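Local coordinates for 3-hexulose-6-phosphate synthase (Mycobacterium gastri, PDB 3AJX), which belongs to the HUMPS family of TIM-barrel enzymes, assembles from two subunits, and binds a magnesium ion within its barrel, at residues V26-L31 and D53-A58; S42-V47 and A76-V81; K61-G66 and L84-D89; L80-G85 and G105-L110. The protein carries 1 engineered substitution. All blocks are in the same frame, centred on the assembly; numbering follows the deposited sequence.

Contact 1: V26-L31 and D53-A58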
loop_
_atom_site.group_PDB
_atom_site.type_symbol
_atom_site.label_atom_id
_atom_site.label_comp_id
_atom_site.label_asym_id
_atom_site.label_seq_id
_atom_site.Cartn_x
_atom_site.Cartn_y
_atom_site.Cartn_z
ATOM N N VAL A 26 -25.525 5.309 -2.697
ATOM C CA VAL A 26 -24.258 5.310 -3.425
ATOM C C VAL A 26 -24.200 4.311 -4.569
ATOM O O VAL A 26 -24.932 3.319 -4.591
ATOM C CB VAL A 26 -23.072 5.013 -2.483
ATOM C CG1 VAL A 26 -23.059 6.007 -1.333
ATOM C CG2 VAL A 26 -23.165 3.587 -1.965
ATOM N N ASP A 27 -23.308 4.583 -5.517
ATOM C CA ASP A 27 -23.113 3.725 -6.679
ATOM C C ASP A 27 -21.942 2.784 -6.436
ATOM O O ASP A 27 -21.940 1.638 -6.888
ATOM C CB ASP A 27 -22.804 4.581 -7.906
ATOM C CG ASP A 27 -23.878 5.601 -8.186
ATOM O OD1 ASP A 27 -24.961 5.200 -8.657
ATOM O OD2 ASP A 27 -23.644 6.799 -7.924
ATOM N N ILE A 28 -20.951 3.281 -5.702
ATOM C CA ILE A 28 -19.746 2.518 -5.419
ATOM C C ILE A 28 -19.462 2.460 -3.930
ATOM O O ILE A 28 -19.544 3.474 -3.235
ATOM C CB ILE A 28 -18.531 3.165 -6.133
ATOM C CG1 ILE A 28 -18.787 3.206 -7.640
ATOM C CG2 ILE A 28 -17.248 2.399 -5.817
ATOM C CD1 ILE A 28 -17.731 3.957 -8.413
ATOM N N ILE A 29 -19.147 1.263 -3.443
ATOM C CA ILE A 29 -18.802 1.070 -2.040
ATOM C C ILE A 29 -17.318 0.733 -1.990
ATOM O O ILE A 29 -16.890 -0.311 -2.487
ATOM C CB ILE A 29 -19.583 -0.096 -1.407
ATOM C CG1 ILE A 29 -21.077 0.220 -1.417
ATOM C CG2 ILE A 29 -19.113 -0.317 0.026
ATOM C CD1 ILE A 29 -21.944 -0.952 -1.002
ATOM N N GLU A 30 -16.540 1.632 -1.401
ATOM C CA GLU A 30 -15.100 1.440 -1.287
ATOM C C GLU A 30 -14.673 0.899 0.068
ATOM O O GLU A 30 -15.122 1.383 1.107
ATOM C CB GLU A 30 -14.366 2.765 -1.515
ATOM C CG GLU A 30 -12.886 2.713 -1.154
ATOM C CD GLU A 30 -12.261 4.089 -1.029
ATOM O OE1 GLU A 30 -12.663 4.994 -1.786
ATOM O OE2 GLU A 30 -11.361 4.261 -0.174
ATOM N N LEU A 31 -13.807 -0.109 0.040
ATOM C CA LEU A 31 -13.243 -0.682 1.256
ATOM C C LEU A 31 -11.870 -0.017 1.312
ATOM O O LEU A 31 -11.009 -0.279 0.469
ATOM C CB LEU A 31 -13.091 -2.204 1.144
ATOM C CG LEU A 31 -14.350 -3.077 1.030
ATOM C CD1 LEU A 31 -15.320 -2.720 2.149
ATOM C CD2 LEU A 31 -15.005 -2.872 -0.317
ATOM N N ASP A 53 -25.239 -6.213 -6.074
ATOM C CA ASP A 53 -25.477 -5.388 -7.248
ATOM C C ASP A 53 -24.888 -3.985 -7.151
ATOM O O ASP A 53 -25.244 -3.094 -7.920
ATOM C CB ASP A 53 -26.976 -5.332 -7.552
ATOM C CG ASP A 53 -27.552 -6.707 -7.853
ATOM O OD1 ASP A 53 -26.892 -7.476 -8.585
ATOM O OD2 ASP A 53 -28.661 -7.017 -7.365
ATOM N N LYS A 54 -23.980 -3.801 -6.197
ATOM C CA LYS A 54 -23.303 -2.525 -6.020
ATOM C C LYS A 54 -21.872 -2.730 -6.496
ATOM O O LYS A 54 -21.352 -3.842 -6.438
ATOM C CB LYS A 54 -23.286 -2.113 -4.546
ATOM C CG LYS A 54 -24.628 -1.660 -4.002
ATOM C CD LYS A 54 -25.046 -0.331 -4.599
ATOM C CE LYS A 54 -26.416 0.081 -4.104
ATOM N NZ LYS A 54 -26.867 1.363 -4.708
ATOM N N ILE A 55 -21.243 -1.664 -6.977
ATOM C CA ILE A 55 -19.861 -1.756 -7.429
ATOM C C ILE A 55 -18.972 -1.716 -6.192
ATOM O O ILE A 55 -19.019 -0.757 -5.423
ATOM C CB ILE A 55 -19.499 -0.577 -8.354
ATOM C CG1 ILE A 55 -20.302 -0.679 -9.652
ATOM C CG2 ILE A 55 -17.999 -0.570 -8.640
ATOM C CD1 ILE A 55 -20.174 0.525 -10.558
ATOM N N VAL A 56 -18.176 -2.763 -6.000
ATOM C CA VAL A 56 -17.279 -2.842 -4.852
ATOM C C VAL A 56 -15.864 -2.456 -5.276
ATOM O O VAL A 56 -15.282 -3.051 -6.181
ATOM C CB VAL A 56 -17.301 -4.252 -4.234
ATOM C CG1 VAL A 56 -16.250 -4.365 -3.144
ATOM C CG2 VAL A 56 -18.685 -4.522 -3.641
ATOM N N PHE A 57 -15.336 -1.444 -4.597
ATOM C CA PHE A 57 -14.028 -0.851 -4.862
ATOM C C PHE A 57 -13.040 -1.244 -3.753
ATOM O O PHE A 57 -13.236 -0.892 -2.592
ATOM C CB PHE A 57 -14.265 0.666 -4.903
ATOM C CG PHE A 57 -13.065 1.502 -5.231
ATOM C CD1 PHE A 57 -13.009 2.197 -6.437
ATOM C CD2 PHE A 57 -12.075 1.731 -4.281
ATOM C CE1 PHE A 57 -11.996 3.121 -6.689
ATOM C CE2 PHE A 57 -11.060 2.650 -4.522
ATOM C CZ PHE A 57 -11.024 3.350 -5.732
ATOM N N ALA A 58 -11.994 -1.991 -4.106
ATOM C CA ALA A 58 -10.987 -2.405 -3.124
ATOM C C ALA A 58 -9.782 -1.478 -3.251
ATOM O O ALA A 58 -9.064 -1.527 -4.252
ATOM C CB ALA A 58 -10.573 -3.862 -3.366
#

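Contact 2: S42-V47 and A76-V81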
loop_
_atom_site.group_PDB
_atom_site.type_symbol
_atom_site.label_atom_id
_atom_site.label_comp_id
_atom_site.label_asym_id
_atom_site.label_seq_id
_atom_site.Cartn_x
_atom_site.Cartn_y
_atom_site.Cartn_z
ATOM N N SER A 42 -11.157 -10.828 3.172
ATOM C CA SER A 42 -12.498 -11.255 3.566
ATOM C C SER A 42 -13.492 -10.105 3.724
ATOM O O SER A 42 -14.695 -10.307 3.580
ATOM C CB SER A 42 -12.451 -12.079 4.862
ATOM O OG SER A 42 -11.925 -11.331 5.942
ATOM N N VAL A 43 -13.009 -8.898 4.011
ATOM C CA VAL A 43 -13.938 -7.782 4.160
ATOM C C VAL A 43 -14.556 -7.442 2.800
ATOM O O VAL A 43 -15.715 -7.031 2.718
ATOM C CB VAL A 43 -13.256 -6.530 4.777
ATOM C CG1 VAL A 43 -12.174 -5.996 3.855
ATOM C CG2 VAL A 43 -14.305 -5.461 5.066
ATOM N N ILE A 44 -13.779 -7.624 1.735
ATOM C CA ILE A 44 -14.252 -7.364 0.379
ATOM C C ILE A 44 -15.361 -8.356 0.042
ATOM O O ILE A 44 -16.418 -7.987 -0.471
ATOM C CB ILE A 44 -13.121 -7.555 -0.662
ATOM C CG1 ILE A 44 -12.027 -6.512 -0.445
ATOM C CG2 ILE A 44 -13.685 -7.450 -2.082
ATOM C CD1 ILE A 44 -10.788 -6.767 -1.285
ATOM N N THR A 45 -15.104 -9.623 0.338
ATOM C CA THR A 45 -16.056 -10.685 0.059
ATOM C C THR A 45 -17.359 -10.495 0.821
ATOM O O THR A 45 -18.442 -10.684 0.269
ATOM C CB THR A 45 -15.456 -12.049 0.419
ATOM O OG1 THR A 45 -14.181 -12.184 -0.222
ATOM C CG2 THR A 45 -16.371 -13.174 -0.041
ATOM N N ALA A 46 -17.247 -10.106 2.085
ATOM C CA ALA A 46 -18.423 -9.897 2.925
ATOM C C ALA A 46 -19.300 -8.757 2.417
ATOM O O ALA A 46 -20.525 -8.878 2.371
ATOM C CB ALA A 46 -17.989 -9.622 4.359
ATOM N N VAL A 47 -18.674 -7.650 2.037
ATOM C CA VAL A 47 -19.419 -6.500 1.546
ATOM C C VAL A 47 -20.084 -6.777 0.202
ATOM O O VAL A 47 -21.227 -6.372 -0.023
ATOM C CB VAL A 47 -18.510 -5.259 1.424
ATOM C CG1 VAL A 47 -19.274 -4.108 0.778
ATOM C CG2 VAL A 47 -18.018 -4.851 2.802
ATOM N N ALA A 76 -11.693 -12.046 -4.783
ATOM C CA ALA A 76 -12.350 -11.903 -3.489
ATOM C C ALA A 76 -13.683 -11.164 -3.616
ATOM O O ALA A 76 -14.413 -11.026 -2.635
ATOM C CB ALA A 76 -11.435 -11.170 -2.512
ATOM N N GLY A 77 -13.990 -10.676 -4.817
ATOM C CA GLY A 77 -15.255 -9.990 -5.026
ATOM C C GLY A 77 -15.202 -8.536 -5.457
ATOM O O GLY A 77 -16.243 -7.927 -5.712
ATOM N N ALA A 78 -14.007 -7.966 -5.539
ATOM C CA ALA A 78 -13.889 -6.577 -5.953
ATOM C C ALA A 78 -14.217 -6.423 -7.432
ATOM O O ALA A 78 -13.928 -7.307 -8.239
ATOM C CB ALA A 78 -12.479 -6.064 -5.679
ATOM N N ASP A 79 -14.831 -5.295 -7.776
ATOM C CA ASP A 79 -15.172 -4.986 -9.158
ATOM C C ASP A 79 -14.122 -4.020 -9.685
ATOM O O ASP A 79 -13.853 -3.966 -10.883
ATOM C CB ASP A 79 -16.550 -4.334 -9.234
ATOM C CG ASP A 79 -17.656 -5.270 -8.794
ATOM O OD1 ASP A 79 -18.323 -4.968 -7.781
ATOM O OD2 ASP A 79 -17.843 -6.310 -9.466
ATOM N N LEU A 80 -13.533 -3.262 -8.766
ATOM C CA LEU A 80 -12.500 -2.289 -9.095
ATOM C C LEU A 80 -11.405 -2.365 -8.038
ATOM O O LEU A 80 -11.686 -2.599 -6.863
ATOM C CB LEU A 80 -13.081 -0.870 -9.103
ATOM C CG LEU A 80 -14.156 -0.532 -10.142
ATOM C CD1 LEU A 80 -14.774 0.824 -9.810
ATOM C CD2 LEU A 80 -13.546 -0.530 -11.532
ATOM N N VAL A 81 -10.160 -2.167 -8.460
ATOM C CA VAL A 81 -9.028 -2.195 -7.544
ATOM C C VAL A 81 -8.120 -1.018 -7.862
ATOM O O VAL A 81 -8.028 -0.597 -9.015
ATOM C CB VAL A 81 -8.208 -3.496 -7.687
ATOM C CG1 VAL A 81 -9.087 -4.702 -7.398
ATOM C CG2 VAL A 81 -7.612 -3.586 -9.079
#

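Contact 3: K61-G66 and L84-D89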
loop_
_atom_site.group_PDB
_atom_site.type_symbol
_atom_site.label_atom_id
_atom_site.label_comp_id
_atom_site.label_asym_id
_atom_site.label_seq_id
_atom_site.Cartn_x
_atom_site.Cartn_y
_atom_site.Cartn_z
ATOM N N LYS A 61 -4.220 0.047 -3.255
ATOM C CA LYS A 61 -3.098 0.974 -3.399
ATOM C C LYS A 61 -1.834 0.169 -3.683
ATOM O O LYS A 61 -0.776 0.401 -3.097
ATOM C CB LYS A 61 -2.912 1.838 -2.144
ATOM C CG LYS A 61 -3.883 3.010 -2.054
ATOM C CD LYS A 61 -3.495 3.965 -0.934
ATOM C CE LYS A 61 -4.441 5.155 -0.856
ATOM N NZ LYS A 61 -5.836 4.739 -0.541
ATOM N N THR A 62 -1.964 -0.781 -4.600
ATOM C CA THR A 62 -0.855 -1.642 -4.986
ATOM C C THR A 62 0.372 -0.871 -5.464
ATOM O O THR A 62 0.266 0.058 -6.265
ATOM C CB THR A 62 -1.302 -2.607 -6.080
ATOM O OG1 THR A 62 -2.393 -3.390 -5.583
ATOM C CG2 THR A 62 -0.157 -3.527 -6.495
ATOM N N MET A 63 1.540 -1.271 -4.972
ATOM C CA MET A 63 2.786 -0.616 -5.349
ATOM C C MET A 63 3.708 -1.568 -6.107
ATOM O O MET A 63 4.612 -1.133 -6.816
ATOM C CB MET A 63 3.494 -0.095 -4.100
ATOM C CG MET A 63 4.759 0.702 -4.368
ATOM S SD MET A 63 4.464 2.208 -5.320
ATOM C CE MET A 63 6.114 2.514 -5.959
ATOM N N ASP A 64 3.475 -2.866 -5.948
ATOM C CA ASP A 64 4.291 -3.874 -6.618
ATOM C C ASP A 64 3.482 -5.158 -6.765
ATOM O O ASP A 64 2.507 -5.359 -6.042
ATOM C CB ASP A 64 5.568 -4.120 -5.813
ATOM C CG ASP A 64 6.511 -5.098 -6.491
ATOM O OD1 ASP A 64 6.667 -5.020 -7.730
ATOM O OD2 ASP A 64 7.098 -5.937 -5.778
ATOM N N ALA A 65 3.889 -6.022 -7.694
ATOM C CA ALA A 65 3.170 -7.270 -7.961
ATOM C C ALA A 65 1.743 -6.871 -8.341
ATOM O O ALA A 65 0.767 -7.297 -7.720
ATOM C CB ALA A 65 3.165 -8.166 -6.725
ATOM N N GLY A 66 1.644 -6.031 -9.366
ATOM C CA GLY A 66 0.356 -5.537 -9.809
ATOM C C GLY A 66 -0.657 -6.591 -10.202
ATOM O O GLY A 66 -1.816 -6.532 -9.784
ATOM N N LEU A 84 -1.273 2.318 -7.283
ATOM C CA LEU A 84 -0.707 3.660 -7.152
ATOM C C LEU A 84 -0.091 4.164 -8.451
ATOM O O LEU A 84 0.567 3.415 -9.169
ATOM C CB LEU A 84 0.367 3.686 -6.061
ATOM C CG LEU A 84 -0.117 3.476 -4.629
ATOM C CD1 LEU A 84 1.075 3.476 -3.672
ATOM C CD2 LEU A 84 -1.099 4.584 -4.264
ATOM N N GLY A 85 -0.314 5.440 -8.749
ATOM C CA GLY A 85 0.266 6.019 -9.947
ATOM C C GLY A 85 1.782 6.044 -9.840
ATOM O O GLY A 85 2.484 6.152 -10.845
ATOM N N SER A 86 2.285 5.948 -8.613
ATOM C CA SER A 86 3.724 5.950 -8.363
ATOM C C SER A 86 4.355 4.595 -8.678
ATOM O O SER A 86 5.579 4.467 -8.714
ATOM C CB SER A 86 4.000 6.296 -6.904
ATOM O OG SER A 86 3.323 5.393 -6.054
ATOM N N ALA A 87 3.521 3.584 -8.897
ATOM C CA ALA A 87 4.018 2.250 -9.209
ATOM C C ALA A 87 4.638 2.213 -10.599
ATOM O O ALA A 87 4.367 3.069 -11.440
ATOM C CB ALA A 87 2.885 1.234 -9.127
ATOM N N ASP A 88 5.483 1.218 -10.831
ATOM C CA ASP A 88 6.131 1.056 -12.123
ATOM C C ASP A 88 5.048 0.835 -13.176
ATOM O O ASP A 88 3.985 0.299 -12.869
ATOM C CB ASP A 88 7.054 -0.163 -12.084
ATOM C CG ASP A 88 7.985 -0.222 -13.270
ATOM O OD1 ASP A 88 8.997 0.506 -13.256
ATOM O OD2 ASP A 88 7.700 -0.986 -14.215
ATOM N N ASP A 89 5.306 1.241 -14.415
ATOM C CA ASP A 89 4.321 1.036 -15.470
ATOM C C ASP A 89 3.984 -0.449 -15.598
ATOM O O ASP A 89 2.833 -0.808 -15.842
ATOM C CB ASP A 89 4.847 1.547 -16.817
ATOM C CG ASP A 89 4.845 3.060 -16.917
ATOM O OD1 ASP A 89 4.404 3.733 -15.963
ATOM O OD2 ASP A 89 5.285 3.576 -17.967
HETATM O O HOH W 1 6.060 -0.952 -9.012
#

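Contact 4: L80-G85 and G105-L110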
loop_
_atom_site.group_PDB
_atom_site.type_symbol
_atom_site.label_atom_id
_atom_site.label_comp_id
_atom_site.label_asym_id
_atom_site.label_seq_id
_atom_site.Cartn_x
_atom_site.Cartn_y
_atom_site.Cartn_z
ATOM N N LEU A 80 -13.533 -3.262 -8.766
ATOM C CA LEU A 80 -12.500 -2.289 -9.095
ATOM C C LEU A 80 -11.405 -2.365 -8.038
ATOM O O LEU A 80 -11.686 -2.599 -6.863
ATOM C CB LEU A 80 -13.081 -0.870 -9.103
ATOM C CG LEU A 80 -14.156 -0.532 -10.142
ATOM C CD1 LEU A 80 -14.774 0.824 -9.810
ATOM C CD2 LEU A 80 -13.546 -0.530 -11.532
ATOM N N VAL A 81 -10.160 -2.167 -8.460
ATOM C CA VAL A 81 -9.028 -2.195 -7.544
ATOM C C VAL A 81 -8.120 -1.018 -7.862
ATOM O O VAL A 81 -8.028 -0.597 -9.015
ATOM C CB VAL A 81 -8.208 -3.496 -7.687
ATOM C CG1 VAL A 81 -9.087 -4.702 -7.398
ATOM C CG2 VAL A 81 -7.612 -3.586 -9.079
ATOM N N THR A 82 -7.465 -0.480 -6.840
ATOM C CA THR A 82 -6.560 0.639 -7.051
ATOM C C THR A 82 -5.107 0.216 -7.064
ATOM O O THR A 82 -4.696 -0.685 -6.330
ATOM C CB THR A 82 -6.697 1.743 -5.972
ATOM O OG1 THR A 82 -6.476 1.193 -4.668
ATOM C CG2 THR A 82 -8.060 2.375 -6.035
ATOM N N VAL A 83 -4.343 0.885 -7.921
ATOM C CA VAL A 83 -2.908 0.686 -8.052
ATOM C C VAL A 83 -2.386 2.113 -7.975
ATOM O O VAL A 83 -3.007 3.024 -8.523
ATOM C CB VAL A 83 -2.528 0.093 -9.423
ATOM C CG1 VAL A 83 -1.007 -0.018 -9.543
ATOM C CG2 VAL A 83 -3.178 -1.263 -9.600
ATOM N N LEU A 84 -1.273 2.318 -7.283
ATOM C CA LEU A 84 -0.707 3.660 -7.152
ATOM C C LEU A 84 -0.091 4.164 -8.451
ATOM O O LEU A 84 0.567 3.415 -9.169
ATOM C CB LEU A 84 0.367 3.686 -6.061
ATOM C CG LEU A 84 -0.117 3.476 -4.629
ATOM C CD1 LEU A 84 1.075 3.476 -3.672
ATOM C CD2 LEU A 84 -1.099 4.584 -4.264
ATOM N N GLY A 85 -0.314 5.440 -8.749
ATOM C CA GLY A 85 0.266 6.019 -9.947
ATOM C C GLY A 85 1.782 6.044 -9.840
ATOM O O GLY A 85 2.484 6.152 -10.845
ATOM N N GLY A 105 -12.088 -3.777 -13.572
ATOM C CA GLY A 105 -11.254 -2.631 -13.863
ATOM C C GLY A 105 -10.283 -2.126 -12.822
ATOM O O GLY A 105 -10.427 -2.366 -11.626
ATOM N N VAL A 106 -9.283 -1.403 -13.310
ATOM C CA VAL A 106 -8.265 -0.821 -12.462
ATOM C C VAL A 106 -8.426 0.686 -12.389
ATOM O O VAL A 106 -8.672 1.352 -13.399
ATOM C CB VAL A 106 -6.844 -1.114 -12.998
ATOM C CG1 VAL A 106 -5.820 -0.287 -12.233
ATOM C CG2 VAL A 106 -6.530 -2.589 -12.861
ATOM N N VAL A 107 -8.296 1.212 -11.179
ATOM C CA VAL A 107 -8.363 2.641 -10.951
ATOM C C VAL A 107 -6.976 3.011 -10.456
ATOM O O VAL A 107 -6.470 2.411 -9.513
ATOM C CB VAL A 107 -9.398 2.994 -9.867
ATOM C CG1 VAL A 107 -9.306 4.487 -9.512
ATOM C CG2 VAL A 107 -10.790 2.647 -10.366
ATOM N N VAL A 108 -6.336 3.973 -11.106
ATOM C CA VAL A 108 -5.013 4.374 -10.657
ATOM C C VAL A 108 -5.167 5.551 -9.699
ATOM O O VAL A 108 -5.708 6.593 -10.064
ATOM C CB VAL A 108 -4.109 4.756 -11.849
ATOM C CG1 VAL A 108 -2.774 5.287 -11.341
ATOM C CG2 VAL A 108 -3.885 3.532 -12.735
ATOM N N ASP A 109 -4.715 5.353 -8.464
ATOM C CA ASP A 109 -4.794 6.374 -7.426
ATOM C C ASP A 109 -3.579 7.285 -7.566
ATOM O O ASP A 109 -2.445 6.856 -7.347
ATOM C CB ASP A 109 -4.797 5.705 -6.047
ATOM C CG ASP A 109 -5.112 6.672 -4.931
ATOM O OD1 ASP A 109 -4.862 7.880 -5.108
ATOM O OD2 ASP A 109 -5.599 6.224 -3.872
ATOM N N LEU A 110 -3.816 8.542 -7.929
ATOM C CA LEU A 110 -2.720 9.484 -8.128
ATOM C C LEU A 110 -2.286 10.218 -6.862
ATOM O O LEU A 110 -1.606 11.244 -6.932
ATOM C CB LEU A 110 -3.099 10.485 -9.229
ATOM C CG LEU A 110 -3.374 9.830 -10.593
ATOM C CD1 LEU A 110 -3.844 10.872 -11.598
ATOM C CD2 LEU A 110 -2.111 9.137 -11.104
#

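Contact 1: V26-L31 and D53-A58
Lys54 reaches across from just before strand 55-62 to the backbone of Val26. Lys54 CB lies 4.0 Å from Ile29 CD1, and its CG touches the same methyl, the two side chains crossing at about a right angle. The chain then bends at chi2 (-69°). This brings Lys54 CD to 3.7 Å from Val26 O, and CE packs beside the same oxygen. The tip closes the approach with a hydrogen bond, Lys54 NZ to Val26 O at 2.8 Å, nearly along the C=O axis. A second bond from NZ goes to Ala23 O.

Beyond this bond the strands run parallel. Ile29 bonds through both its N and its O to strand 55-62, on the two residues flanking Val56: Ile29 N to Ile55 O at 2.8 Å, and Phe57 N to Ile29 O at 2.9 Å, from above the carbonyl plane. Leu31 N then bonds to Phe57 O at 2.8 Å. Ile28, Glu30, Ile55 and Phe57 share one face of the sheet. There Glu30 and Phe57 lie side by side and point the same way, with Glu30 CG 3.4 Å from Phe57 CD2. The carboxylate and ring planes are 33° apart. Ile28 CG2 meets Phe57 CB obliquely.

The other face carries Ile29, Leu31, Val56 and Ala58, and helix 42-50 covers it. Packing is tight here, with Leu31 CD2 only 3.4 Å from Val56 CG1. The axes of the short strand segments are inclined at 25°. This is the parallel pairing of adjacent strands in a TIM barrel, and Glu30 is one of the residues that bind the magnesium ion inside it.

Contact 2: S42-V47 and A76-V81
Ile44 and Thr45 are neighbours on helix 42-50, and they meet the segment 76-78, which follows helix 66-75, in different ways. Ile44 points at this segment and offers its CG2 methyl, which stands anti to the backbone N. Ile44 CG2 is 3.5 Å from Ala78 N and 3.7 Å from Ala76 O, so it rests against the main chain there. It also reaches the methyl of Ala78, with Ile44 CG2 to Ala78 CB at 4.0 Å.

Thr45 is turned to the flank. Its OG1 lies beside its own backbone N, anti to the carbonyl carbon (chi1 -52°). From there Thr45 OG1 donates to Ala76 O at 2.7 Å. The hydroxyl comes in the carbonyl plane, on a lone pair, with a C=O...O angle of 128°. Ala76 CB sits 3.7 Å from Thr45 OG1 as well, so the hydroxyl touches both the methyl and the carbonyl of that residue.

Gly77 closes helix 66-75 with a Schellman motif, its phi positive at 119°. At this positive phi a CB would press on the carbonyl O of Ala76, and it would also point at Thr45. Both helices belong to the outer layer of the TIM barrel, and residues 76-78 lie at the end of the barrel where strand 80-84 begins. The nearest CA atoms are those of Thr45 and Gly77, 5.2 Å apart. Ile44 and Ala78 are buried and also pack on Ala58 of strand 55-62, while Thr45 is exposed.

Contact 3: K61-G66 and L84-D89
One direct hydrogen bond joins the backbones. Leu84 N donates to Thr62 O at 2.9 Å, almost straight at 170° and in the carbonyl plane. A water makes a second, indirect link. It donates to Met63 O at 2.6 Å and accepts from Asp88 N at 2.9 Å. Between these two links the chain makes a type I turn from Leu84 to Ala87, closed by its own bond from Ala87 N to Leu84 O.

The apolar contacts involve Leu84 and Ala87. Leu84 points at the other segment. Leu84 CD2 lies 3.9 Å from Lys61 CG, along the aliphatic part of the lysine, and the two chains cross obliquely. Its CD1 turns to the sulfur of Met63. Ala87 CB is 4.2 Å from the same Met63 SD.

Met63 makes the mixed contacts. Its CG is anti to the backbone N (chi1 -176°), and the bend at chi2 (62°) folds the thioether over the turn. This places Met63 SD 3.5 Å from Ser86 OG and Met63 CE 3.4 Å from Ser86 O. Ala87 CB rests 3.7 Å from Met63 O.

Charged ends leave the contact. Lys61 NZ bonds to Thr33 and forms a salt bridge with Asp59, a magnesium-binding residue. Asp88 caps the start of helix 89-102 and pairs with Lys142 of the second subunit. Leu84 and Ser86 pack against the same residues of that subunit. These are loops at the C-terminal end of a TIM barrel, which form part of the dimer interface, while Lys61 reaches back to the metal site.

Contact 4: L80-G85 and G105-L110
Val81, Val83 and Val106 form the apolar centre on one face of the two strands. Val81 CG2 meets Val106 CG2 at 4.1 Å, and Val83 CG2 meets Val106 CG1 at 3.9 Å. Both pairs cross obliquely, so the two methyls of Val106 each serve a different valine. Helix 89-102 covers Val83 and Val106, and helix 66-75 covers Val81. On the opposite face Thr82 and Val107 lie side by side, with Thr82 CG2 4.1 Å from Val107 CB. At one end Leu80 CD2 lies 3.6 Å from Gly105 O, over a residue with no side chain. At the other, Val108 CG1 comes to 3.4 Å from Gly85 CA.

Backbone bonds run along the seam between the parallel strands, the axes of the short segments being inclined at 36°. The straightest is Val107 N to Val81 O, 2.8 Å long and in the carbonyl plane. Val107 O accepts Val83 N and also has the CA-H of Thr82 close by, Thr82 CA to Val107 O being 3.0 Å. The last bond, Gly85 N to Asp109 O at 2.9 Å, comes from 41° above the carbonyl plane.

The polar edge is Thr82 and Asp109, near the magnesium ion. Thr82 OG1 bonds to Asp59 and to Lys61 N. Asp109 OD1 takes Ile111 N, and OD2 bonds to His134 ND1. Strand 80-84, helix 89-102 and strand 105-109 make a beta-alpha-beta crossover, the repeating unit of the TIM barrel.

Overall arrangement
Contacts 1 and 4 are buried pairings of neighbouring parallel strands, held by backbone bonds with apolar side chains on the helix-covered face. They meet through strands 55-62 and 80-84, which are adjacent in the sheet; Phe57 of contact 1 packs on Thr82 of contact 4. Contact 2 is smaller and only partly buried. It joins an outer helix to the chain after helix 66-75 by one hydroxyl bond and a methyl, at the N-terminal end of strand 80-84. Contact 3 is buried at the other end, where loops bring in water, sulfur and charge. It shares Leu84 and Gly85 with contact 4, and of the four it has the most second-subunit neighbours.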